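Long-range contacts in F420-reducing hydrogenase, subunit beta (PDB 4OMF), which probably passes electrons from an iron-sulfur cluster to its bound FAD for the reduction of coenzyme F420, as one subunit of a hydrogenase: residues I102-R110 against D197-V205; E136-I147 against M161-V170. All coordinates share one frame; numbering follows the deposited sequence.

Interaction 1 and interaction 2 illustrate how distant parts of a chain can converge on one redox pair. Their centres lie about 22 Å apart, yet they touch where Ile-102 CD1 packs 4.3 Å from Asn-137 ND2, and both residues also reach S2 of the iron-sulfur cluster. Cluster atom S2 stands 5.5 Å from the C7M methyl of FAD, a gap short enough to be consistent with direct electron transfer. Residues 102-110 and 197-205 supply a cluster ligand and a partner for the polar end of the flavin; residues 136-147, whose start lines both cofactors, lead away to the hairpin 161-170. Along the chain, both segments of interaction 2 fall between those of interaction 1.

Interaction 1: residues I102-R110 against D197-V205; sequences IPCQTMGIR and DYVAELADV. With SF4 (iron/sulfur cluster), chain N; KEN (N,N-dimethylmethanamine), chain P; FAD (flavin-adenine dinucleotide), chain R.
Beside the iron-sulfur site of this subunit, Pro-103 and Met-107, in the first turns of helix 103-114, lie against Asp-197 and Ala-200 of an irregular loop. Between these two helix residues Cys-104 turns the other way and binds FE1 of the cluster through SG at 2.4 Å. The Pro-103 ring is wedged tightly against the loop backbone, its CG 3.4 Å from Asp-197 O and 3.5 Å from Ala-200 N. Met-107 runs extended (chi2 174°) past the aspartate, which places its CE 3.4 Å from Asp-197 CB. One turn on from Pro-103, in the conformer described, CG2 of Thr-106 lies against the backbone between Leu-202 and Ala-203.

Arg-110 closes the far end: bent at chi2 (-50°), it grips Leu-202 O side-on, NE at 2.8 Å and NH1 at 3.1 Å, with the oxygen practically in the guanidinium plane. This double grip fixes the rotation of the group. NH1 also makes a salt bridge with Asp-204 OD1, its hydrogen bond weak and the modelled place of OD1 less sure; the firmer partner of that carboxylate is Leu-129 N. Within the loop, Tyr-198 points away and its OH accepts a hydrogen bond from FAD N3. Thr-106 and Arg-110 also touch Leu-129 of strand 126-132, the sheet neighbour of strand 205-208 into which the loop runs, while an aromatic side chain of another protein chain packs on Leu-202.

Interaction 2: residues E136-I147 against M161-V170; sequences ENFPYTSLQTFI and MDIGKGKFWV. With FAD (flavin-adenine dinucleotide), chain R; SF4 (iron/sulfur cluster), chain N.
A beta-hairpin with a two-residue loop, a type I' turn from Gly-164 to Lys-167, packs through Met-161, Phe-168 and Val-170 on Leu-143, Phe-146 and Ile-147 of helix 140-150, a compact case of helix-on-sheet packing. The axis of helical segment 140-147 runs at 80° to that of strand 167-170. At the heart of the contact is a T-shaped pair: the edge of Phe-146 meets the face of Phe-168, with planes at 63° and centroids 5.3 Å apart. Phe-168 has its CG anti to the backbone N (chi1 -178°), which sends the ring toward the helix. There CD1 of Phe-146 sits over the ring centre, CD2 of Leu-143 comes within 4.1 Å of Phe-168 CZ, and CG1 of Ile-147 lies at the edge. The longer branch of Ile-147 serves two more partners, CG1 lying 3.9 Å from Val-170 CG1 and CD1 3.8 Å from Met-161 CE. Beside this core, toward the cofactors, Ile-163 CD1 touches the edge of the Phe-138 ring.

Before the helix the chain turns to the cofactors. The amide of Asn-137 lies against the flavin methyl, OD1 3.4 Å from FAD C7M; OD1 accepts from Phe-138 N and ND2 donates to Thr-77 O. An alanine here would strip away the amide, so Thr-77 O would probably lose a donor, Phe-138 N an acceptor, and the flavin methyl the flat group packed on it. At the turn of the hairpin, Lys-167 N and Trp-169 NE1 reach Gly-164 O from opposite faces of its carbonyl plane, NE1 at 2.9 Å.

Interaction 1: residues I102-R110 against D197-V205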
# COMPACT_ATOMS: atom_id res chain seq x y z
N ILE C 102 24.39 2.64 -18.26
CA ILE C 102 24.54 1.31 -18.84
C ILE C 102 23.34 1.05 -19.78
O ILE C 102 22.40 1.84 -19.79
CB ILE C 102 24.67 0.24 -17.73
CG1 ILE C 102 23.50 0.32 -16.74
CG2 ILE C 102 26.02 0.42 -17.00
CD1 ILE C 102 23.52 -0.81 -15.68
N PRO C 103 23.38 -0.01 -20.60
CA PRO C 103 22.33 -0.12 -21.63
C PRO C 103 20.88 -0.14 -21.09
O PRO C 103 20.04 0.54 -21.67
CB PRO C 103 22.67 -1.43 -22.34
CG PRO C 103 24.21 -1.46 -22.28
CD PRO C 103 24.51 -0.93 -20.87
N CYS C 104 20.59 -0.85 -20.01
CA CYS C 104 19.20 -0.91 -19.54
C CYS C 104 18.73 0.46 -19.04
O CYS C 104 17.56 0.81 -19.19
CB CYS C 104 19.02 -1.97 -18.45
SG CYS C 104 20.11 -1.74 -17.03
N GLN C 105 19.63 1.23 -18.45
CA GLN C 105 19.27 2.59 -18.04
C GLN C 105 19.03 3.46 -19.26
O GLN C 105 18.10 4.27 -19.27
CB GLN C 105 20.34 3.20 -17.16
CG GLN C 105 20.35 2.59 -15.75
CD GLN C 105 21.58 2.98 -14.96
OE1 GLN C 105 22.43 3.75 -15.42
NE2 GLN C 105 21.71 2.40 -13.77
N THR C 106 19.86 3.29 -20.30
CA THR C 106 19.66 4.02 -21.54
C THR C 106 18.25 3.71 -22.08
O THR C 106 17.59 4.58 -22.63
CB THR C 106 20.76 3.65 -22.56
OG1 THR C 106 22.03 3.99 -22.00
CG2 THR C 106 20.59 4.39 -23.86
N MET C 107 17.80 2.47 -21.93
CA MET C 107 16.47 2.10 -22.42
C MET C 107 15.33 2.80 -21.68
O MET C 107 14.38 3.28 -22.30
CB MET C 107 16.28 0.59 -22.32
CG MET C 107 17.24 -0.14 -23.24
SD MET C 107 17.13 -1.94 -23.02
CE MET C 107 18.80 -2.41 -23.41
N GLY C 108 15.40 2.86 -20.37
CA GLY C 108 14.41 3.59 -19.61
C GLY C 108 14.37 5.05 -20.01
O GLY C 108 13.29 5.63 -20.12
N ILE C 109 15.54 5.65 -20.21
CA ILE C 109 15.61 7.06 -20.63
C ILE C 109 15.00 7.29 -22.03
O ILE C 109 14.23 8.22 -22.22
CB ILE C 109 17.09 7.58 -20.62
CG1 ILE C 109 17.64 7.56 -19.18
CG2 ILE C 109 17.21 8.96 -21.29
CD1 ILE C 109 19.14 7.75 -19.11
N ARG C 110 15.34 6.44 -22.99
CA ARG C 110 14.87 6.63 -24.37
C ARG C 110 13.36 6.35 -24.42
O ARG C 110 12.63 7.00 -25.18
CB ARG C 110 15.63 5.73 -25.35
CG ARG C 110 17.12 6.05 -25.53
CD ARG C 110 17.38 7.52 -25.81
NE ARG C 110 18.71 7.71 -26.38
CZ ARG C 110 19.29 8.89 -26.52
NH1 ARG C 110 20.51 8.98 -27.04
NH2 ARG C 110 18.67 9.99 -26.12
N ASP C 197 21.50 -6.06 -25.14
CA ASP C 197 22.24 -4.86 -25.52
C ASP C 197 23.59 -4.82 -24.79
O ASP C 197 23.63 -4.58 -23.58
CB ASP C 197 21.37 -3.63 -25.20
CG ASP C 197 21.89 -2.32 -25.81
OD1 ASP C 197 23.10 -2.18 -26.08
OD2 ASP C 197 21.04 -1.41 -25.97
N TYR C 198 24.67 -5.04 -25.53
CA TYR C 198 26.00 -5.02 -24.94
C TYR C 198 26.65 -3.64 -25.00
O TYR C 198 27.20 -3.16 -24.02
CB TYR C 198 26.91 -6.04 -25.62
CG TYR C 198 28.31 -6.09 -25.03
CD1 TYR C 198 28.49 -6.30 -23.67
CD2 TYR C 198 29.43 -5.93 -25.81
CE1 TYR C 198 29.75 -6.36 -23.11
CE2 TYR C 198 30.70 -5.98 -25.26
CZ TYR C 198 30.85 -6.20 -23.91
OH TYR C 198 32.09 -6.25 -23.33
N VAL C 199 26.60 -3.01 -26.17
CA VAL C 199 27.37 -1.80 -26.37
C VAL C 199 26.52 -0.53 -26.27
O VAL C 199 26.87 0.50 -26.85
CB VAL C 199 28.09 -1.80 -27.74
CG1 VAL C 199 29.29 -2.77 -27.72
CG2 VAL C 199 27.14 -2.16 -28.88
N ALA C 200 25.44 -0.59 -25.49
CA ALA C 200 24.58 0.59 -25.27
C ALA C 200 24.16 1.18 -26.62
O ALA C 200 24.53 2.31 -26.95
CB ALA C 200 25.29 1.64 -24.41
N GLU C 201 23.41 0.41 -27.38
CA GLU C 201 23.07 0.74 -28.76
C GLU C 201 22.24 2.01 -28.93
O GLU C 201 22.20 2.55 -30.03
CB GLU C 201 22.33 -0.43 -29.40
CG GLU C 201 23.19 -1.70 -29.47
CD GLU C 201 22.42 -2.92 -29.95
OE1 GLU C 201 21.44 -2.75 -30.71
OE2 GLU C 201 22.82 -4.05 -29.57
N LEU C 202 21.58 2.48 -27.87
CA LEU C 202 20.69 3.62 -28.03
C LEU C 202 21.29 4.92 -27.48
O LEU C 202 20.62 5.96 -27.46
CB LEU C 202 19.33 3.34 -27.36
CG LEU C 202 18.59 2.13 -27.98
CD1 LEU C 202 17.27 1.81 -27.26
CD2 LEU C 202 18.35 2.35 -29.45
N ALA C 203 22.54 4.88 -27.03
CA ALA C 203 23.18 6.06 -26.45
C ALA C 203 23.61 7.03 -27.55
O ALA C 203 23.71 6.64 -28.72
CB ALA C 203 24.39 5.66 -25.60
N ASP C 204 23.89 8.27 -27.19
CA ASP C 204 24.46 9.20 -28.16
C ASP C 204 25.87 8.78 -28.60
O ASP C 204 26.20 8.84 -29.79
CB ASP C 204 24.53 10.60 -27.60
CG ASP C 204 23.16 11.22 -27.43
OD1 ASP C 204 22.31 11.07 -28.34
OD2 ASP C 204 22.94 11.85 -26.39
N VAL C 205 26.70 8.44 -27.61
CA VAL C 205 28.06 7.92 -27.77
C VAL C 205 28.17 6.78 -26.79
O VAL C 205 27.71 6.93 -25.66
CB VAL C 205 29.16 8.95 -27.40
CG1 VAL C 205 30.52 8.48 -27.88
CG2 VAL C 205 28.84 10.30 -27.90
FE1 SF4 N . 21.42 -3.72 -17.33
FE2 SF4 N . 21.74 -5.44 -19.32
FE3 SF4 N . 22.05 -6.29 -16.81
FE4 SF4 N . 23.90 -4.63 -17.83
S1 SF4 N . 23.45 -6.78 -18.58
S2 SF4 N . 22.89 -4.42 -15.76
S3 SF4 N . 22.67 -3.36 -19.25
S4 SF4 N . 20.09 -5.56 -17.74
CA1 KEN P . 20.20 12.98 -28.70
CB1 KEN P . 18.20 13.38 -27.24
CC1 KEN P . 20.28 12.53 -26.21
NE1 KEN P . 19.71 13.40 -27.32
PA FAD R . 35.47 7.20 -16.25
O1A FAD R . 36.18 6.23 -15.35
O2A FAD R . 36.04 8.54 -16.64
O5B FAD R . 34.04 7.48 -15.61
C5B FAD R . 33.25 6.31 -15.34
C4B FAD R . 31.78 6.75 -15.30
O4B FAD R . 30.96 5.61 -15.10
C3B FAD R . 31.55 7.71 -14.14
O3B FAD R . 30.84 8.88 -14.55
C2B FAD R . 30.69 6.89 -13.19
O2B FAD R . 29.75 7.74 -12.50
C1B FAD R . 30.00 5.90 -14.09
N9A FAD R . 29.66 4.67 -13.34
C8A FAD R . 30.52 3.94 -12.62
N7A FAD R . 29.89 2.87 -12.07
C5A FAD R . 28.59 2.94 -12.47
C6A FAD R . 27.37 2.14 -12.23
N6A FAD R . 27.39 1.03 -11.44
N1A FAD R . 26.24 2.55 -12.83
C2A FAD R . 26.18 3.66 -13.60
N3A FAD R . 27.25 4.45 -13.85
C4A FAD R . 28.45 4.13 -13.31
N1 FAD R . 32.99 -2.18 -20.08
C2 FAD R . 33.13 -3.09 -21.12
O2 FAD R . 34.00 -2.88 -21.99
N3 FAD R . 32.35 -4.24 -21.12
C4 FAD R . 31.40 -4.45 -20.14
O4 FAD R . 30.69 -5.48 -20.21
C4X FAD R . 31.71 -3.93 -18.83
N5 FAD R . 30.73 -4.27 -17.77
C5X FAD R . 30.22 -3.09 -17.07
C6 FAD R . 29.25 -3.35 -16.09
C7 FAD R . 28.85 -2.34 -15.21
C7M FAD R . 27.79 -2.62 -14.15
C8 FAD R . 29.45 -1.09 -15.31
C8M FAD R . 29.11 0.08 -14.42
C9 FAD R . 30.44 -0.82 -16.28
C9A FAD R . 30.90 -1.85 -17.11
N10 FAD R . 31.83 -1.56 -18.15
C10 FAD R . 32.34 -2.58 -18.93
C1' FAD R . 32.24 -0.19 -18.52
C2' FAD R . 33.53 0.26 -17.88
O2' FAD R . 33.91 -0.45 -16.79
C3' FAD R . 33.63 1.60 -17.81
O3' FAD R . 32.82 2.17 -16.88
C4' FAD R . 33.70 2.35 -19.13
O4' FAD R . 34.73 1.83 -20.00
C5' FAD R . 33.91 3.85 -18.89
O5' FAD R . 35.26 4.10 -18.53
P FAD R . 35.90 5.56 -18.65
O1P FAD R . 35.57 6.07 -20.03
O2P FAD R . 37.34 5.52 -18.23
O3P FAD R . 35.00 6.41 -17.59

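Interaction 2: residues E136-I147 against M161-V170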
# COMPACT_ATOMS: atom_id res chain seq x y z
N GLU C 136 26.78 -7.60 -17.31
CA GLU C 136 26.07 -8.05 -16.12
C GLU C 136 26.28 -7.03 -15.02
O GLU C 136 27.26 -6.28 -15.06
CB GLU C 136 26.58 -9.42 -15.64
CG GLU C 136 28.05 -9.45 -15.22
CD GLU C 136 28.99 -9.87 -16.33
OE1 GLU C 136 30.04 -9.21 -16.51
OE2 GLU C 136 28.70 -10.87 -17.03
N ASN C 137 25.37 -7.00 -14.04
CA ASN C 137 25.62 -6.23 -12.83
C ASN C 137 25.31 -7.07 -11.58
O ASN C 137 24.60 -8.06 -11.67
CB ASN C 137 24.80 -4.93 -12.83
CG ASN C 137 25.46 -3.83 -12.02
OD1 ASN C 137 26.50 -4.04 -11.40
ND2 ASN C 137 24.87 -2.63 -12.04
N PHE C 138 25.89 -6.69 -10.45
CA PHE C 138 25.88 -7.52 -9.23
C PHE C 138 25.22 -6.83 -8.03
O PHE C 138 25.43 -5.65 -7.79
CB PHE C 138 27.32 -7.91 -8.83
CG PHE C 138 28.05 -8.69 -9.87
CD1 PHE C 138 27.88 -10.07 -9.96
CD2 PHE C 138 28.89 -8.06 -10.78
CE1 PHE C 138 28.54 -10.81 -10.94
CE2 PHE C 138 29.54 -8.79 -11.76
CZ PHE C 138 29.37 -10.18 -11.84
N PRO C 139 24.42 -7.58 -7.26
CA PRO C 139 24.04 -7.01 -5.96
C PRO C 139 25.32 -6.77 -5.13
O PRO C 139 26.35 -7.41 -5.34
CB PRO C 139 23.14 -8.08 -5.33
CG PRO C 139 22.72 -8.98 -6.48
CD PRO C 139 23.83 -8.91 -7.50
N TYR C 140 25.25 -5.83 -4.20
CA TYR C 140 26.41 -5.47 -3.40
C TYR C 140 26.95 -6.68 -2.61
O TYR C 140 28.17 -6.87 -2.50
CB TYR C 140 26.07 -4.33 -2.44
CG TYR C 140 27.28 -3.78 -1.70
CD1 TYR C 140 27.42 -3.95 -0.31
CD2 TYR C 140 28.28 -3.08 -2.38
CE1 TYR C 140 28.52 -3.44 0.38
CE2 TYR C 140 29.39 -2.56 -1.70
CZ TYR C 140 29.50 -2.76 -0.32
OH TYR C 140 30.57 -2.24 0.36
N THR C 141 26.06 -7.53 -2.10
CA THR C 141 26.49 -8.70 -1.35
C THR C 141 27.29 -9.68 -2.21
O THR C 141 28.18 -10.36 -1.71
CB THR C 141 25.31 -9.46 -0.73
OG1 THR C 141 24.26 -9.53 -1.70
CG2 THR C 141 24.82 -8.76 0.54
N SER C 142 26.99 -9.74 -3.51
CA SER C 142 27.78 -10.57 -4.40
C SER C 142 29.19 -10.01 -4.52
O SER C 142 30.14 -10.77 -4.48
CB SER C 142 27.13 -10.65 -5.79
OG SER C 142 26.00 -11.50 -5.71
N LEU C 143 29.32 -8.69 -4.65
CA LEU C 143 30.68 -8.12 -4.65
C LEU C 143 31.41 -8.48 -3.36
O LEU C 143 32.59 -8.84 -3.38
CB LEU C 143 30.66 -6.61 -4.82
CG LEU C 143 30.26 -6.07 -6.19
CD1 LEU C 143 30.52 -4.55 -6.22
CD2 LEU C 143 31.03 -6.78 -7.29
N GLN C 144 30.70 -8.42 -2.23
CA GLN C 144 31.32 -8.80 -0.97
C GLN C 144 31.77 -10.25 -0.96
O GLN C 144 32.83 -10.57 -0.42
CB GLN C 144 30.35 -8.54 0.20
CG GLN C 144 30.26 -7.08 0.58
CD GLN C 144 29.20 -6.83 1.61
OE1 GLN C 144 28.10 -7.38 1.51
NE2 GLN C 144 29.51 -6.01 2.62
N THR C 145 30.96 -11.15 -1.53
CA THR C 145 31.38 -12.55 -1.64
C THR C 145 32.69 -12.67 -2.44
O THR C 145 33.61 -13.36 -2.01
CB THR C 145 30.32 -13.44 -2.31
OG1 THR C 145 29.13 -13.46 -1.50
CG2 THR C 145 30.84 -14.89 -2.43
N PHE C 146 32.76 -11.97 -3.56
CA PHE C 146 33.98 -12.00 -4.37
C PHE C 146 35.17 -11.50 -3.55
O PHE C 146 36.21 -12.15 -3.49
CB PHE C 146 33.85 -11.15 -5.64
CG PHE C 146 32.67 -11.51 -6.51
CD1 PHE C 146 32.18 -10.61 -7.43
CD2 PHE C 146 32.07 -12.75 -6.42
CE1 PHE C 146 31.09 -10.93 -8.23
CE2 PHE C 146 30.98 -13.07 -7.21
CZ PHE C 146 30.50 -12.16 -8.11
N ILE C 147 34.99 -10.34 -2.92
CA ILE C 147 36.11 -9.56 -2.37
C ILE C 147 36.45 -9.92 -0.92
O ILE C 147 37.61 -10.12 -0.58
CB ILE C 147 35.80 -8.05 -2.47
CG1 ILE C 147 35.84 -7.62 -3.94
CG2 ILE C 147 36.75 -7.21 -1.60
CD1 ILE C 147 35.15 -6.30 -4.24
N MET C 161 38.44 -1.87 -9.08
CA MET C 161 37.99 -3.17 -9.57
C MET C 161 37.88 -3.10 -11.09
O MET C 161 37.73 -2.02 -11.66
CB MET C 161 36.66 -3.60 -8.92
CG MET C 161 35.51 -2.60 -9.08
SD MET C 161 34.02 -3.14 -8.19
CE MET C 161 34.61 -3.25 -6.50
N ASP C 162 37.98 -4.26 -11.75
CA ASP C 162 37.99 -4.31 -13.21
C ASP C 162 37.55 -5.70 -13.66
O ASP C 162 37.70 -6.68 -12.93
CB ASP C 162 39.39 -3.99 -13.75
CG ASP C 162 39.37 -3.42 -15.16
OD1 ASP C 162 38.27 -3.30 -15.74
OD2 ASP C 162 40.46 -3.08 -15.68
N ILE C 163 36.99 -5.77 -14.86
CA ILE C 163 36.58 -7.04 -15.45
C ILE C 163 37.16 -7.08 -16.85
O ILE C 163 37.11 -6.09 -17.58
CB ILE C 163 35.04 -7.20 -15.48
CG1 ILE C 163 34.51 -7.38 -14.06
CG2 ILE C 163 34.63 -8.36 -16.41
CD1 ILE C 163 32.99 -7.46 -13.93
N GLY C 164 37.76 -8.20 -17.22
CA GLY C 164 38.36 -8.33 -18.54
C GLY C 164 39.26 -9.53 -18.63
O GLY C 164 39.71 -10.07 -17.61
N LYS C 165 39.52 -9.96 -19.86
CA LYS C 165 40.38 -11.10 -20.13
C LYS C 165 40.03 -12.33 -19.27
O LYS C 165 40.91 -13.04 -18.78
CB LYS C 165 41.85 -10.71 -19.91
CG LYS C 165 42.25 -9.47 -20.72
CD LYS C 165 43.75 -9.24 -20.71
CE LYS C 165 44.11 -7.85 -21.25
NZ LYS C 165 43.68 -6.73 -20.35
N GLY C 166 38.73 -12.56 -19.11
CA GLY C 166 38.25 -13.76 -18.47
C GLY C 166 38.28 -13.72 -16.95
O GLY C 166 38.05 -14.74 -16.32
N LYS C 167 38.54 -12.55 -16.37
CA LYS C 167 38.72 -12.45 -14.92
C LYS C 167 38.03 -11.25 -14.32
O LYS C 167 37.80 -10.26 -15.01
CB LYS C 167 40.21 -12.39 -14.56
CG LYS C 167 41.04 -13.57 -15.05
CD LYS C 167 42.52 -13.34 -14.80
CE LYS C 167 43.36 -14.45 -15.42
NZ LYS C 167 44.79 -14.27 -15.10
N PHE C 168 37.69 -11.38 -13.04
CA PHE C 168 37.33 -10.26 -12.17
C PHE C 168 38.61 -9.86 -11.44
O PHE C 168 39.28 -10.74 -10.89
CB PHE C 168 36.23 -10.69 -11.20
CG PHE C 168 35.73 -9.60 -10.30
CD1 PHE C 168 34.73 -8.74 -10.72
CD2 PHE C 168 36.21 -9.49 -9.01
CE1 PHE C 168 34.25 -7.73 -9.87
CE2 PHE C 168 35.75 -8.48 -8.16
CZ PHE C 168 34.78 -7.61 -8.60
N TRP C 169 38.95 -8.57 -11.45
CA TRP C 169 40.20 -8.08 -10.89
C TRP C 169 39.99 -7.12 -9.72
O TRP C 169 39.16 -6.20 -9.80
CB TRP C 169 41.01 -7.32 -11.95
CG TRP C 169 41.25 -8.06 -13.23
CD1 TRP C 169 40.33 -8.38 -14.19
CD2 TRP C 169 42.52 -8.52 -13.73
NE1 TRP C 169 40.94 -9.04 -15.23
CE2 TRP C 169 42.28 -9.15 -14.97
CE3 TRP C 169 43.82 -8.49 -13.22
CZ2 TRP C 169 43.31 -9.72 -15.73
CZ3 TRP C 169 44.84 -9.07 -13.97
CH2 TRP C 169 44.57 -9.68 -15.21
N VAL C 170 40.77 -7.29 -8.65
CA VAL C 170 40.77 -6.27 -7.60
C VAL C 170 42.19 -5.82 -7.34
O VAL C 170 43.09 -6.63 -7.21
CB VAL C 170 40.08 -6.76 -6.29
CG1 VAL C 170 38.69 -7.35 -6.59
CG2 VAL C 170 40.89 -7.77 -5.57
PA FAD R . 35.47 7.20 -16.25
O1A FAD R . 36.18 6.23 -15.35
O2A FAD R . 36.04 8.54 -16.64
O5B FAD R . 34.04 7.48 -15.61
C5B FAD R . 33.25 6.31 -15.34
C4B FAD R . 31.78 6.75 -15.30
O4B FAD R . 30.96 5.61 -15.10
C3B FAD R . 31.55 7.71 -14.14
O3B FAD R . 30.84 8.88 -14.55
C2B FAD R . 30.69 6.89 -13.19
O2B FAD R . 29.75 7.74 -12.50
C1B FAD R . 30.00 5.90 -14.09
N9A FAD R . 29.66 4.67 -13.34
C8A FAD R . 30.52 3.94 -12.62
N7A FAD R . 29.89 2.87 -12.07
C5A FAD R . 28.59 2.94 -12.47
C6A FAD R . 27.37 2.14 -12.23
N6A FAD R . 27.39 1.03 -11.44
N1A FAD R . 26.24 2.55 -12.83
C2A FAD R . 26.18 3.66 -13.60
N3A FAD R . 27.25 4.45 -13.85
C4A FAD R . 28.45 4.13 -13.31
N1 FAD R . 32.99 -2.18 -20.08
C2 FAD R . 33.13 -3.09 -21.12
O2 FAD R . 34.00 -2.88 -21.99
N3 FAD R . 32.35 -4.24 -21.12
C4 FAD R . 31.40 -4.45 -20.14
O4 FAD R . 30.69 -5.48 -20.21
C4X FAD R . 31.71 -3.93 -18.83
N5 FAD R . 30.73 -4.27 -17.77
C5X FAD R . 30.22 -3.09 -17.07
C6 FAD R . 29.25 -3.35 -16.09
C7 FAD R . 28.85 -2.34 -15.21
C7M FAD R . 27.79 -2.62 -14.15
C8 FAD R . 29.45 -1.09 -15.31
C8M FAD R . 29.11 0.08 -14.42
C9 FAD R . 30.44 -0.82 -16.28
C9A FAD R . 30.90 -1.85 -17.11
N10 FAD R . 31.83 -1.56 -18.15
C10 FAD R . 32.34 -2.58 -18.93
C1' FAD R . 32.24 -0.19 -18.52
C2' FAD R . 33.53 0.26 -17.88
O2' FAD R . 33.91 -0.45 -16.79
C3' FAD R . 33.63 1.60 -17.81
O3' FAD R . 32.82 2.17 -16.88
C4' FAD R . 33.70 2.35 -19.13
O4' FAD R . 34.73 1.83 -20.00
C5' FAD R . 33.91 3.85 -18.89
O5' FAD R . 35.26 4.10 -18.53
P FAD R . 35.90 5.56 -18.65
O1P FAD R . 35.57 6.07 -20.03
O2P FAD R . 37.34 5.52 -18.23
O3P FAD R . 35.00 6.41 -17.59
FE1 SF4 N . 21.42 -3.72 -17.33
FE2 SF4 N . 21.74 -5.44 -19.32
FE3 SF4 N . 22.05 -6.29 -16.81
FE4 SF4 N . 23.90 -4.63 -17.83
S1 SF4 N . 23.45 -6.78 -18.58
S2 SF4 N . 22.89 -4.42 -15.76
S3 SF4 N . 22.67 -3.36 -19.25
S4 SF4 N . 20.09 -5.56 -17.74